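Local coordinates for protein fusion DH (Streptomyces sp. MJ635-86F5, PDB 6K97) that probably catalyses a dehydration in polyketide biosynthesis as an engineered fusion of the two pieces of the split dehydratase domain from the cremimycin pathway, at residues 59-64 with 246-251; 252-257 with 290-295. All blocks are in the same frame, centred on the assembly; numbering follows the deposited sequence.

Interaction 1 joins the two fused parts of the chain, whereas interaction 2 lies within the second part, in the predicted C-terminal hotdog. Every touching residue of interaction 1 is buried, and its chemistry is aromatic: one indole meets two rings. Interaction 2 is aliphatic, two leucines between helix 252-266 and strand 291-298, with L254 also lying against the backbone of K290 and S291, and it runs from the interior to an exposed edge at K290. The two are consecutive along the chain, since H251 ends one and P252 begins the other. They also touch directly: W61 CH2 lies 4.1 Å from P252 CG, and E246 packs against K290. Neither has a hydrogen bond between its segments.

Interaction 1: 59-64 with 246-251; sequences HPWLAD and EAFHVH
W61 carries the first segment's share of this contact, setting its indole against F248 and H251 in an aromatic cluster. The cluster bridges the two halves of the double hot dog fold: 59-64 lies in the first part of the engineered fusion, 246-251 in the second, leading into helix 252-266. Along 59-64 the chain turns back on itself, each N-H meeting the carbonyl three residues before: L62 N to H59 O at 3.0 Å, A63 N to P60 O, D64 N to W61 O. Turned about its CA-CB bond (chi1 62°), W61 puts one indole face to F248 and H251 and the other to L62. F248 comes from the opposite direction and turns its edge to the six-membered ring in an offset edge-to-face pair, planes at 72°, its CZ 4.1 Å from W61 CZ2. H251 also presents its edge to that ring, CE1 lying 3.9 Å from W61 CZ3. A broad indole suits this place, its six-membered ring wide enough to receive two edges on the same face. Imidazole suits H251, the N-cap residue, because its carbon edge (CE1) can meet an aromatic face while its nitrogens bond to polar partners: ND1 to A253 N, and NE2, weakly, to S242 OG and P243 O, which probably limits the ring's rotation. Phenylalanine suits a buried place where its edge meets an indole; F248 also packs on E80, whose carboxylate accepts the N-H of H249 and V250. On the indole's other side, L62 CD2 sits 3.3 Å from its plane, out near the ring's margin.

Interaction 2: 252-257 with 290-295; sequences PALLDA and KSLRVH
L254 and L292 meet through their branched ends, the first reaching out from helix 252-266 and the second from strand 291-298. L254 CG lies 3.9 Å from L292 CD1, and L254 CD2 rests 4.1 Å from L292 CG, the two side chains crossing at a slant. The other methyl, L254 CD1, packs at the start of the strand, 3.8 Å from K290 O and 3.9 Å from S291 CA. With CG anti to the backbone N (chi1 -171°), L254 extends from the helix far enough to touch both backbone and side chain. This is the hotdog arrangement, a helix packed against a curved antiparallel sheet, in the predicted C-terminal hotdog of the second fused part. Both leucines are buried, and a branched apolar end lets L254 touch L292 with CG and CD2 while CD1 lies over the K290-S291 backbone. With an alanine in place of L254, CG and both methyls are gone, and a gap would probably open beside L292 CD1 and over K290 O and S291 CA. Further out, V234 of strand 229-235 packs against both leucines, and its backbone is hydrogen-bonded to that of L292. At S291 and K290 the bond from CA to CB leads away from the helix, the lysine forming a long, weak ion pair with E235.

Interaction 1: 59-64 with 246-251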
# COMPACT_ATOMS: atom_id res chain seq x y z
N HIS A 59 11.14 -4.04 -19.39
CA HIS A 59 12.04 -2.88 -19.33
C HIS A 59 13.40 -3.24 -19.89
O HIS A 59 14.40 -3.18 -19.19
CB HIS A 59 12.21 -2.37 -17.88
CG HIS A 59 11.04 -1.60 -17.35
ND1 HIS A 59 10.23 -2.08 -16.35
CD2 HIS A 59 10.57 -0.37 -17.66
CE1 HIS A 59 9.29 -1.19 -16.07
NE2 HIS A 59 9.48 -0.13 -16.85
N PRO A 60 13.45 -3.58 -21.19
CA PRO A 60 14.72 -4.10 -21.71
C PRO A 60 15.89 -3.11 -21.66
O PRO A 60 17.04 -3.52 -21.64
CB PRO A 60 14.39 -4.48 -23.17
CG PRO A 60 12.91 -4.38 -23.30
CD PRO A 60 12.42 -3.47 -22.23
N TRP A 61 15.61 -1.82 -21.61
CA TRP A 61 16.69 -0.85 -21.40
C TRP A 61 17.56 -1.12 -20.16
O TRP A 61 18.78 -0.88 -20.19
CB TRP A 61 16.17 0.57 -21.33
CG TRP A 61 15.25 0.84 -20.22
CD1 TRP A 61 13.95 0.44 -20.13
CD2 TRP A 61 15.51 1.62 -19.06
NE1 TRP A 61 13.38 0.94 -18.98
CE2 TRP A 61 14.32 1.65 -18.29
CE3 TRP A 61 16.63 2.29 -18.59
CZ2 TRP A 61 14.22 2.28 -17.08
CZ3 TRP A 61 16.53 2.96 -17.38
CH2 TRP A 61 15.34 2.94 -16.63
N LEU A 62 16.95 -1.66 -19.10
CA LEU A 62 17.70 -1.96 -17.90
C LEU A 62 18.77 -3.05 -18.13
O LEU A 62 19.74 -3.15 -17.39
CB LEU A 62 16.77 -2.32 -16.72
CG LEU A 62 15.93 -1.14 -16.30
CD1 LEU A 62 14.92 -1.49 -15.22
CD2 LEU A 62 16.82 -0.02 -15.83
N ALA A 63 18.60 -3.86 -19.17
CA ALA A 63 19.63 -4.86 -19.51
C ALA A 63 20.93 -4.17 -19.87
O ALA A 63 21.96 -4.76 -19.70
CB ALA A 63 19.18 -5.76 -20.67
N ASP A 64 20.90 -2.92 -20.30
CA ASP A 64 22.16 -2.24 -20.64
C ASP A 64 22.96 -1.75 -19.41
O ASP A 64 24.02 -1.10 -19.59
CB ASP A 64 21.91 -1.07 -21.60
CG ASP A 64 21.48 -1.52 -22.99
OD1 ASP A 64 21.68 -2.72 -23.28
OD2 ASP A 64 20.90 -0.68 -23.76
N GLU A 246 11.40 12.53 -20.94
CA GLU A 246 10.26 13.36 -20.57
C GLU A 246 9.27 12.67 -19.60
O GLU A 246 8.46 13.34 -18.90
CB GLU A 246 9.54 13.87 -21.85
CG GLU A 246 10.39 14.81 -22.72
CD GLU A 246 11.43 14.11 -23.59
OE1 GLU A 246 11.60 12.87 -23.50
OE2 GLU A 246 12.19 14.78 -24.30
N ALA A 247 9.30 11.35 -19.54
CA ALA A 247 8.40 10.63 -18.66
C ALA A 247 8.94 10.44 -17.23
O ALA A 247 8.23 9.93 -16.37
CB ALA A 247 8.08 9.26 -19.25
N PHE A 248 10.20 10.83 -16.99
CA PHE A 248 10.78 10.66 -15.68
C PHE A 248 11.10 11.96 -14.99
O PHE A 248 11.31 13.03 -15.64
CB PHE A 248 12.14 9.98 -15.83
CG PHE A 248 12.12 8.54 -16.25
CD1 PHE A 248 12.10 7.56 -15.32
CD2 PHE A 248 12.30 8.21 -17.56
CE1 PHE A 248 12.17 6.23 -15.68
CE2 PHE A 248 12.37 6.87 -17.96
CZ PHE A 248 12.30 5.88 -17.01
N HIS A 249 11.28 11.89 -13.68
CA HIS A 249 11.82 13.06 -12.97
C HIS A 249 13.19 13.35 -13.54
O HIS A 249 13.38 14.42 -14.08
CB HIS A 249 11.77 12.90 -11.48
CG HIS A 249 10.36 12.75 -11.01
ND1 HIS A 249 9.48 13.81 -10.97
CD2 HIS A 249 9.63 11.66 -10.70
CE1 HIS A 249 8.31 13.40 -10.54
NE2 HIS A 249 8.37 12.09 -10.41
N VAL A 250 14.09 12.37 -13.45
CA VAL A 250 15.34 12.37 -14.19
C VAL A 250 15.72 10.93 -14.64
O VAL A 250 15.96 10.09 -13.85
CB VAL A 250 16.51 12.92 -13.35
CG1 VAL A 250 17.71 13.08 -14.25
CG2 VAL A 250 16.17 14.24 -12.71
N HIS A 251 15.76 10.72 -15.94
CA HIS A 251 15.96 9.45 -16.55
C HIS A 251 17.21 8.90 -15.89
O HIS A 251 18.25 9.52 -15.93
CB HIS A 251 16.11 9.61 -18.09
CG HIS A 251 15.96 8.32 -18.87
ND1 HIS A 251 16.79 7.24 -18.68
CD2 HIS A 251 15.11 7.95 -19.85
CE1 HIS A 251 16.44 6.26 -19.50
NE2 HIS A 251 15.43 6.67 -20.22

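Interaction 2: 252-257 with 290-295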
# COMPACT_ATOMS: atom_id res chain seq x y z
N PRO A 252 17.10 7.71 -15.30
CA PRO A 252 18.23 7.12 -14.63
C PRO A 252 19.50 6.96 -15.49
O PRO A 252 20.58 7.12 -14.97
CB PRO A 252 17.70 5.76 -14.23
CG PRO A 252 16.24 6.00 -13.99
CD PRO A 252 15.85 7.00 -15.02
N ALA A 253 19.36 6.69 -16.79
CA ALA A 253 20.52 6.65 -17.72
C ALA A 253 21.22 8.02 -17.89
O ALA A 253 22.45 8.10 -18.01
CB ALA A 253 20.09 6.13 -19.09
N LEU A 254 20.44 9.08 -17.84
CA LEU A 254 20.98 10.44 -18.02
C LEU A 254 21.78 10.79 -16.80
O LEU A 254 23.00 11.17 -16.88
CB LEU A 254 19.85 11.38 -18.20
CG LEU A 254 20.01 12.81 -18.60
CD1 LEU A 254 20.69 12.90 -19.95
CD2 LEU A 254 18.60 13.40 -18.67
N LEU A 255 21.19 10.55 -15.65
CA LEU A 255 21.91 10.84 -14.40
C LEU A 255 23.11 9.93 -14.22
O LEU A 255 24.16 10.40 -13.81
CB LEU A 255 20.99 10.72 -13.22
CG LEU A 255 21.61 11.24 -11.92
CD1 LEU A 255 21.87 12.72 -11.94
CD2 LEU A 255 20.61 10.96 -10.81
N ASP A 256 22.98 8.64 -14.55
CA ASP A 256 24.14 7.73 -14.44
C ASP A 256 25.27 8.15 -15.40
O ASP A 256 26.43 8.02 -15.06
CB ASP A 256 23.72 6.30 -14.74
CG ASP A 256 24.72 5.27 -14.27
OD1 ASP A 256 25.07 5.26 -13.09
OD2 ASP A 256 25.10 4.40 -15.08
N ALA A 257 24.93 8.60 -16.61
CA ALA A 257 25.97 8.98 -17.58
C ALA A 257 26.78 10.17 -17.08
O ALA A 257 27.99 10.27 -17.31
CB ALA A 257 25.38 9.29 -18.91
N LYS A 290 15.84 16.11 -21.20
CA LYS A 290 16.27 15.11 -22.18
C LYS A 290 17.78 15.06 -22.31
O LYS A 290 18.35 14.03 -22.66
CB LYS A 290 15.59 15.33 -23.52
CG LYS A 290 16.24 16.31 -24.46
CD LYS A 290 15.63 16.15 -25.84
CE LYS A 290 16.52 16.74 -26.93
NZ LYS A 290 16.57 15.78 -28.07
N SER A 291 18.43 16.16 -21.95
CA SER A 291 19.88 16.19 -21.89
C SER A 291 20.39 17.20 -20.86
O SER A 291 19.63 18.02 -20.38
CB SER A 291 20.45 16.48 -23.28
OG SER A 291 20.21 17.79 -23.66
N LEU A 292 21.68 17.12 -20.57
CA LEU A 292 22.27 17.88 -19.49
C LEU A 292 23.71 18.31 -19.74
O LEU A 292 24.47 17.58 -20.35
CB LEU A 292 22.26 17.03 -18.24
CG LEU A 292 20.92 16.57 -17.65
CD1 LEU A 292 21.24 15.81 -16.39
CD2 LEU A 292 20.00 17.70 -17.27
N ARG A 293 24.05 19.52 -19.31
CA ARG A 293 25.42 19.97 -19.18
C ARG A 293 25.70 19.95 -17.70
O ARG A 293 25.00 20.59 -16.90
CB ARG A 293 25.62 21.38 -19.74
CG ARG A 293 25.25 21.53 -21.23
CD ARG A 293 25.97 22.72 -21.87
NE ARG A 293 27.41 22.68 -21.51
CZ ARG A 293 28.40 22.26 -22.29
NH1 ARG A 293 28.19 21.85 -23.53
NH2 ARG A 293 29.62 22.27 -21.80
N VAL A 294 26.76 19.23 -17.34
CA VAL A 294 26.99 18.86 -15.97
C VAL A 294 28.32 19.35 -15.43
O VAL A 294 29.36 19.09 -16.02
CB VAL A 294 26.96 17.35 -15.89
CG1 VAL A 294 27.29 16.89 -14.49
CG2 VAL A 294 25.59 16.85 -16.28
N HIS A 295 28.30 20.01 -14.30
CA HIS A 295 29.53 20.43 -13.63
C HIS A 295 29.77 19.47 -12.49
O HIS A 295 28.94 19.36 -11.56
CB HIS A 295 29.39 21.88 -13.14
CG HIS A 295 30.64 22.47 -12.55
ND1 HIS A 295 30.67 23.74 -12.01
CD2 HIS A 295 31.89 21.97 -12.40
CE1 HIS A 295 31.89 24.01 -11.57
NE2 HIS A 295 32.65 22.96 -11.80